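Local coordinates for putative peptidase M23 (Pseudomonas aeruginosa PAO1, PDB 2HSI), which is probably a zinc-dependent metalloendopeptidase of the M23 family, although its substrate is not established, at residues K200-G205 and F215-Q220; F222-C227 and M260-S265. One frame throughout, in Å; residues are numbered along the deposited sequence.

Contact 1. Residues K200-G205 and F215-Q220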
loop_
_atom_site.group_PDB
_atom_site.type_symbol
_atom_site.label_atom_id
_atom_site.label_comp_id
_atom_site.label_asym_id
_atom_site.label_seq_id
_atom_site.Cartn_x
_atom_site.Cartn_y
_atom_site.Cartn_z
ATOM N N LYS A 200 -3.450 -5.600 10.370
ATOM C CA LYS A 200 -2.718 -6.636 11.073
ATOM C C LYS A 200 -1.242 -6.572 10.661
ATOM O O LYS A 200 -0.932 -6.426 9.472
ATOM C CB LYS A 200 -3.329 -8.011 10.757
ATOM C CG LYS A 200 -2.676 -9.180 11.493
ATOM C CD LYS A 200 -3.284 -10.518 11.072
ATOM C CE LYS A 200 -4.723 -10.653 11.544
ATOM N NZ LYS A 200 -5.150 -12.072 11.628
ATOM N N VAL A 201 -0.346 -6.652 11.647
ATOM C CA VAL A 201 1.099 -6.732 11.390
ATOM C C VAL A 201 1.401 -8.104 10.779
ATOM O O VAL A 201 1.250 -9.126 11.440
ATOM C CB VAL A 201 1.927 -6.493 12.677
ATOM C CG1 VAL A 201 3.426 -6.512 12.368
ATOM C CG2 VAL A 201 1.532 -5.158 13.330
ATOM N N ILE A 202 1.767 -8.117 9.500
ATOM C CA ILE A 202 1.998 -9.371 8.781
ATOM C C ILE A 202 3.482 -9.655 8.523
ATOM O O ILE A 202 3.839 -10.745 8.050
ATOM C CB ILE A 202 1.203 -9.438 7.450
ATOM C CG1 ILE A 202 1.551 -8.258 6.533
ATOM C CG2 ILE A 202 -0.297 -9.525 7.755
ATOM C CD1 ILE A 202 1.202 -8.460 5.042
ATOM N N LEU A 203 4.337 -8.686 8.847
ATOM C CA LEU A 203 5.797 -8.880 8.704
ATOM C C LEU A 203 6.615 -7.901 9.543
ATOM O O LEU A 203 6.331 -6.710 9.583
ATOM C CB LEU A 203 6.235 -8.816 7.224
ATOM C CG LEU A 203 7.693 -9.175 6.874
ATOM C CD1 LEU A 203 8.084 -10.534 7.417
ATOM C CD2 LEU A 203 7.953 -9.125 5.383
ATOM N N ILE A 204 7.611 -8.442 10.239
ATOM C CA ILE A 204 8.577 -7.664 10.999
ATOM C C ILE A 204 9.939 -8.237 10.624
ATOM O O ILE A 204 10.134 -9.446 10.635
ATOM C CB ILE A 204 8.335 -7.762 12.526
ATOM C CG1 ILE A 204 7.088 -6.971 12.921
ATOM C CG2 ILE A 204 9.542 -7.232 13.332
ATOM C CD1 ILE A 204 6.658 -7.187 14.381
ATOM N N GLY A 205 10.856 -7.373 10.232
ATOM C CA GLY A 205 12.197 -7.826 9.919
ATOM C C GLY A 205 13.241 -6.821 10.336
ATOM O O GLY A 205 12.931 -5.679 10.663
ATOM N N PHE A 215 5.374 -4.387 8.194
ATOM C CA PHE A 215 4.286 -4.386 7.215
ATOM C C PHE A 215 2.945 -4.500 7.940
ATOM O O PHE A 215 2.763 -5.398 8.765
ATOM C CB PHE A 215 4.373 -5.598 6.287
ATOM C CG PHE A 215 5.456 -5.527 5.236
ATOM C CD1 PHE A 215 5.119 -5.561 3.893
ATOM C CD2 PHE A 215 6.802 -5.526 5.578
ATOM C CE1 PHE A 215 6.099 -5.559 2.911
ATOM C CE2 PHE A 215 7.784 -5.504 4.598
ATOM C CZ PHE A 215 7.431 -5.517 3.268
ATOM N N VAL A 216 2.012 -3.610 7.598
ATOM C CA VAL A 216 0.645 -3.617 8.128
ATOM C C VAL A 216 -0.380 -3.870 7.009
ATOM O O VAL A 216 -0.491 -3.092 6.041
ATOM C CB VAL A 216 0.297 -2.293 8.852
ATOM C CG1 VAL A 216 -1.129 -2.326 9.385
ATOM C CG2 VAL A 216 1.271 -2.022 9.992
ATOM N N ASP A 217 -1.112 -4.968 7.148
ATOM C CA ASP A 217 -2.117 -5.359 6.165
ATOM C C ASP A 217 -3.464 -4.700 6.497
ATOM O O ASP A 217 -4.138 -5.102 7.432
ATOM C CB ASP A 217 -2.202 -6.892 6.113
ATOM C CG ASP A 217 -3.300 -7.412 5.194
ATOM O OD1 ASP A 217 -3.709 -6.690 4.271
ATOM O OD2 ASP A 217 -3.748 -8.568 5.393
ATOM N N HIS A 218 -3.855 -3.696 5.716
ATOM C CA HIS A 218 -5.163 -3.055 5.914
ATOM C C HIS A 218 -6.321 -3.888 5.362
ATOM O O HIS A 218 -7.470 -3.579 5.628
ATOM C CB HIS A 218 -5.191 -1.624 5.349
ATOM C CG HIS A 218 -4.011 -0.797 5.759
ATOM N ND1 HIS A 218 -3.756 -0.466 7.073
ATOM C CD2 HIS A 218 -3.008 -0.251 5.032
ATOM C CE1 HIS A 218 -2.641 0.240 7.138
ATOM N NE2 HIS A 218 -2.175 0.396 5.912
ATOM N N GLY A 219 -6.004 -4.918 4.579
ATOM C CA GLY A 219 -6.991 -5.835 4.018
ATOM C C GLY A 219 -7.012 -5.799 2.497
ATOM O O GLY A 219 -6.825 -4.745 1.892
ATOM N N GLN A 220 -7.232 -6.962 1.887
ATOM C CA GLN A 220 -7.377 -7.107 0.426
ATOM C C GLN A 220 -6.233 -6.465 -0.365
ATOM O O GLN A 220 -6.453 -5.710 -1.315
ATOM C CB GLN A 220 -8.755 -6.617 -0.066
ATOM C CG GLN A 220 -9.929 -7.450 0.445
ATOM C CD GLN A 220 -11.224 -7.186 -0.299
ATOM O OE1 GLN A 220 -11.231 -6.838 -1.480
ATOM N NE2 GLN A 220 -12.339 -7.386 0.392
#
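Lys200 and Asp217 form an antiparallel hydrogen-bonded pair: Asp217 N reaches Lys200 O at 2.7 Å, nearly straight at 171°, and Lys200 N returns a longer bond of 3.1 Å to Asp217 O. Past the non-hydrogen-bonded pair Val201 and Val216, strand 200-205 has one residue too many. Phe215 therefore bonds to two successive residues, taking Ile202 N on its O (3.0 Å) and giving its N to Leu203 O (2.9 Å). This is a beta bulge, and it leaves Leu203 N buried without a partner. Aspartate suits its place because the short carboxylate turns back on the backbone: Asp217 OD1 accepts from Gly219 N at 2.9 Å in an Asx turn, while OD2 bonds to Ser145 OG. At the backbone angles of Gly219 a CB would jam against His218 O, so glycine suits.

The two branches of Ile202 let it touch both neighbours, CG2 against Asp217 CB (3.6 Å) and CG1 against Phe215 CB. Leu203 lies alongside Phe215: chi1 -172° puts CG anti to the backbone N, and from there the CD2 branch lies over one face of the Phe215 ring, 4.1 Å from its centroid, a CH-pi contact. Helix 127-141 covers this side, bringing Ala140 onto both Leu203 and Phe215 and the Tyr141 ring to Phe215. In the sheet this hairpin is flanked by strand 239-240 beyond its first strand and 222-229 beyond its second.

Contact 2. Residues F222-C227 and M260-S265. With ZN (zinc ion), chain C.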
loop_
_atom_site.group_PDB
_atom_site.type_symbol
_atom_site.label_atom_id
_atom_site.label_comp_id
_atom_site.label_asym_id
_atom_site.label_seq_id
_atom_site.Cartn_x
_atom_site.Cartn_y
_atom_site.Cartn_z
ATOM N N PHE A 222 -4.202 -4.147 0.378
ATOM C CA PHE A 222 -3.931 -2.754 0.712
ATOM C C PHE A 222 -2.996 -2.771 1.908
ATOM O O PHE A 222 -3.409 -3.102 3.014
ATOM C CB PHE A 222 -5.244 -2.047 1.063
ATOM C CG PHE A 222 -5.136 -0.554 1.262
ATOM C CD1 PHE A 222 -4.192 0.212 0.586
ATOM C CD2 PHE A 222 -6.062 0.104 2.088
ATOM C CE1 PHE A 222 -4.144 1.594 0.753
ATOM C CE2 PHE A 222 -6.021 1.483 2.265
ATOM C CZ PHE A 222 -5.066 2.231 1.597
ATOM N N ILE A 223 -1.732 -2.436 1.673
ATOM C CA ILE A 223 -0.661 -2.696 2.656
ATOM C C ILE A 223 0.242 -1.467 2.844
ATOM O O ILE A 223 0.694 -0.862 1.856
ATOM C CB ILE A 223 0.166 -3.958 2.231
ATOM C CG1 ILE A 223 -0.678 -5.245 2.391
ATOM C CG2 ILE A 223 1.519 -4.078 3.009
ATOM C CD1 ILE A 223 -0.164 -6.453 1.639
ATOM N N SER A 224 0.501 -1.095 4.102
ATOM C CA SER A 224 1.549 -0.115 4.418
ATOM C C SER A 224 2.823 -0.820 4.872
ATOM O O SER A 224 2.774 -1.802 5.617
ATOM C CB SER A 224 1.108 0.867 5.505
ATOM O OG SER A 224 0.145 1.784 5.012
ATOM N N MET A 225 3.958 -0.310 4.417
ATOM C CA MET A 225 5.255 -0.783 4.882
ATOM C C MET A 225 6.028 0.416 5.416
ATOM O O MET A 225 5.949 1.517 4.850
ATOM C CB MET A 225 6.013 -1.491 3.751
ATOM C CG MET A 225 7.434 -1.987 4.103
ATOM S SD MET A 225 8.693 -0.686 4.018
ATOM C CE MET A 225 9.993 -1.545 3.124
ATOM N N PHE A 226 6.755 0.202 6.514
ATOM C CA PHE A 226 7.635 1.224 7.097
ATOM C C PHE A 226 8.981 0.611 7.381
ATOM O O PHE A 226 9.053 -0.461 7.965
ATOM C CB PHE A 226 7.054 1.777 8.398
ATOM C CG PHE A 226 5.697 2.363 8.239
ATOM C CD1 PHE A 226 5.547 3.688 7.862
ATOM C CD2 PHE A 226 4.564 1.584 8.430
ATOM C CE1 PHE A 226 4.297 4.228 7.693
ATOM C CE2 PHE A 226 3.301 2.129 8.251
ATOM C CZ PHE A 226 3.171 3.448 7.889
ATOM N N CYS A 227 10.050 1.297 6.990
ATOM C CA CYS A 227 11.391 0.765 7.190
ATOM C C CYS A 227 12.351 1.795 7.796
ATOM O O CYS A 227 11.984 2.959 7.984
ATOM C CB CYS A 227 11.933 0.166 5.898
ATOM S SG CYS A 227 12.058 1.338 4.543
ATOM N N MET A 260 12.551 8.346 7.605
ATOM C CA MET A 260 11.161 7.926 7.681
ATOM C C MET A 260 10.642 7.580 6.273
ATOM O O MET A 260 10.373 8.466 5.469
ATOM C CB MET A 260 10.347 9.049 8.330
ATOM C CG MET A 260 8.836 8.892 8.299
ATOM S SD MET A 260 8.256 7.340 8.965
ATOM C CE MET A 260 6.659 7.244 8.154
ATOM N N HIS A 261 10.547 6.286 5.977
ATOM C CA HIS A 261 10.087 5.818 4.667
ATOM C C HIS A 261 8.787 5.027 4.792
ATOM O O HIS A 261 8.696 4.083 5.582
ATOM C CB HIS A 261 11.167 4.977 3.964
ATOM C CG HIS A 261 10.792 4.537 2.578
ATOM N ND1 HIS A 261 11.192 5.212 1.445
ATOM C CD2 HIS A 261 10.062 3.483 2.143
ATOM C CE1 HIS A 261 10.719 4.598 0.374
ATOM N NE2 HIS A 261 10.025 3.547 0.772
ATOM N N TRP A 262 7.806 5.411 3.978
ATOM C CA TRP A 262 6.481 4.784 3.946
ATOM C C TRP A 262 6.140 4.304 2.535
ATOM O O TRP A 262 6.109 5.106 1.591
ATOM C CB TRP A 262 5.435 5.788 4.449
ATOM C CG TRP A 262 3.971 5.345 4.412
ATOM C CD1 TRP A 262 3.481 4.078 4.568
ATOM C CD2 TRP A 262 2.828 6.194 4.244
ATOM N NE1 TRP A 262 2.109 4.089 4.508
ATOM C CE2 TRP A 262 1.683 5.374 4.307
ATOM C CE3 TRP A 262 2.662 7.573 4.042
ATOM C CZ2 TRP A 262 0.384 5.881 4.169
ATOM C CZ3 TRP A 262 1.372 8.079 3.901
ATOM C CH2 TRP A 262 0.248 7.229 3.966
ATOM N N ASN A 263 5.915 2.995 2.395
ATOM C CA ASN A 263 5.388 2.404 1.155
ATOM C C ASN A 263 3.915 2.111 1.296
ATOM O O ASN A 263 3.483 1.683 2.363
ATOM C CB ASN A 263 6.090 1.082 0.828
ATOM C CG ASN A 263 7.521 1.271 0.377
ATOM O OD1 ASN A 263 7.843 2.240 -0.304
ATOM N ND2 ASN A 263 8.389 0.340 0.751
ATOM N N VAL A 264 3.153 2.331 0.222
ATOM C CA VAL A 264 1.766 1.862 0.133
ATOM C C VAL A 264 1.653 0.952 -1.079
ATOM O O VAL A 264 2.083 1.311 -2.174
ATOM C CB VAL A 264 0.735 3.014 0.027
ATOM C CG1 VAL A 264 -0.676 2.466 -0.289
ATOM C CG2 VAL A 264 0.690 3.819 1.314
ATOM N N SER A 265 1.088 -0.232 -0.868
ATOM C CA SER A 265 0.909 -1.198 -1.930
ATOM C C SER A 265 -0.574 -1.531 -2.103
ATOM O O SER A 265 -1.341 -1.552 -1.136
ATOM C CB SER A 265 1.727 -2.452 -1.635
ATOM O OG SER A 265 1.751 -3.377 -2.717
HETATM ZN ZN ZN C . 12.353 6.970 1.322
HETATM O O HOH W 1 9.938 4.658 8.088
#
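Phe226 and Trp262 lie side by side on one face of the sheet, their flat groups almost parallel: the phenyl and the five-membered ring of the indole are inclined by 8°, with centroids 4.5 Å apart, but slid so far that they barely overlap. Phe226 CE1 comes within 3.2 Å of Trp262 CD1, a tight approach, shorter than an ordinary carbon-carbon contact. Met260, whose unbranched chain is flexible, sets its CE at the edge of the Phe226 ring, near its plane. At the other end Phe222 CE1 touches Val264 CG1 at 3.7 Å.

Met225 with Asn263 and Ile223 with Ser265 are antiparallel hydrogen-bonded pairs that hold the strands together. Tryptophan also carries a donor here: Trp262 NE1 gives a nearly straight bond (171°, 3.1 Å) to Ser224 OG, which lies in the indole plane and also bonds to His218 NE2. On the opposite face Met225 SD and CE rest against Asn263 ND2. Asn263 OD1 accepts from His261 NE2 at 2.8 Å, from above the carbonyl plane, a second-shell bond that limits rotation of the imidazole. His261 ND1 coordinates zinc at 2.1 Å.

The bond from Cys227 N to His261 O is weak, and a water joins Cys227 O to His261 N. His180, Asp184 and His259 complete the zinc site; His261 lies on the strand, two residues after His259. Combining His180-x-x-x-Asp184 with His259-x-His261 is characteristic of M23 (LytM/lysostaphin-type) metallopeptidases.

How the contacts relate
From the N terminus, residues 200-205 come first, and contact 1 closes a nine-residue loop as a beta hairpin with 215-220. The chain then turns back at once into 222-227, the first half of contact 2, whose partner 260-265 arrives only after 32 further residues. The contacts thus follow in series, neither enclosing nor crossing the other. They adjoin in space: Val216 N lies 2.8 Å from Ser224 O, a probable backbone hydrogen bond, and Phe215 CE2 packs on Met225 CG at 3.6 Å. Together they line up strands 199-207, 213-219, 222-229 and 260-266 as successive neighbours in one larger antiparallel sheet, linking the hairpin to the zinc-bearing strand.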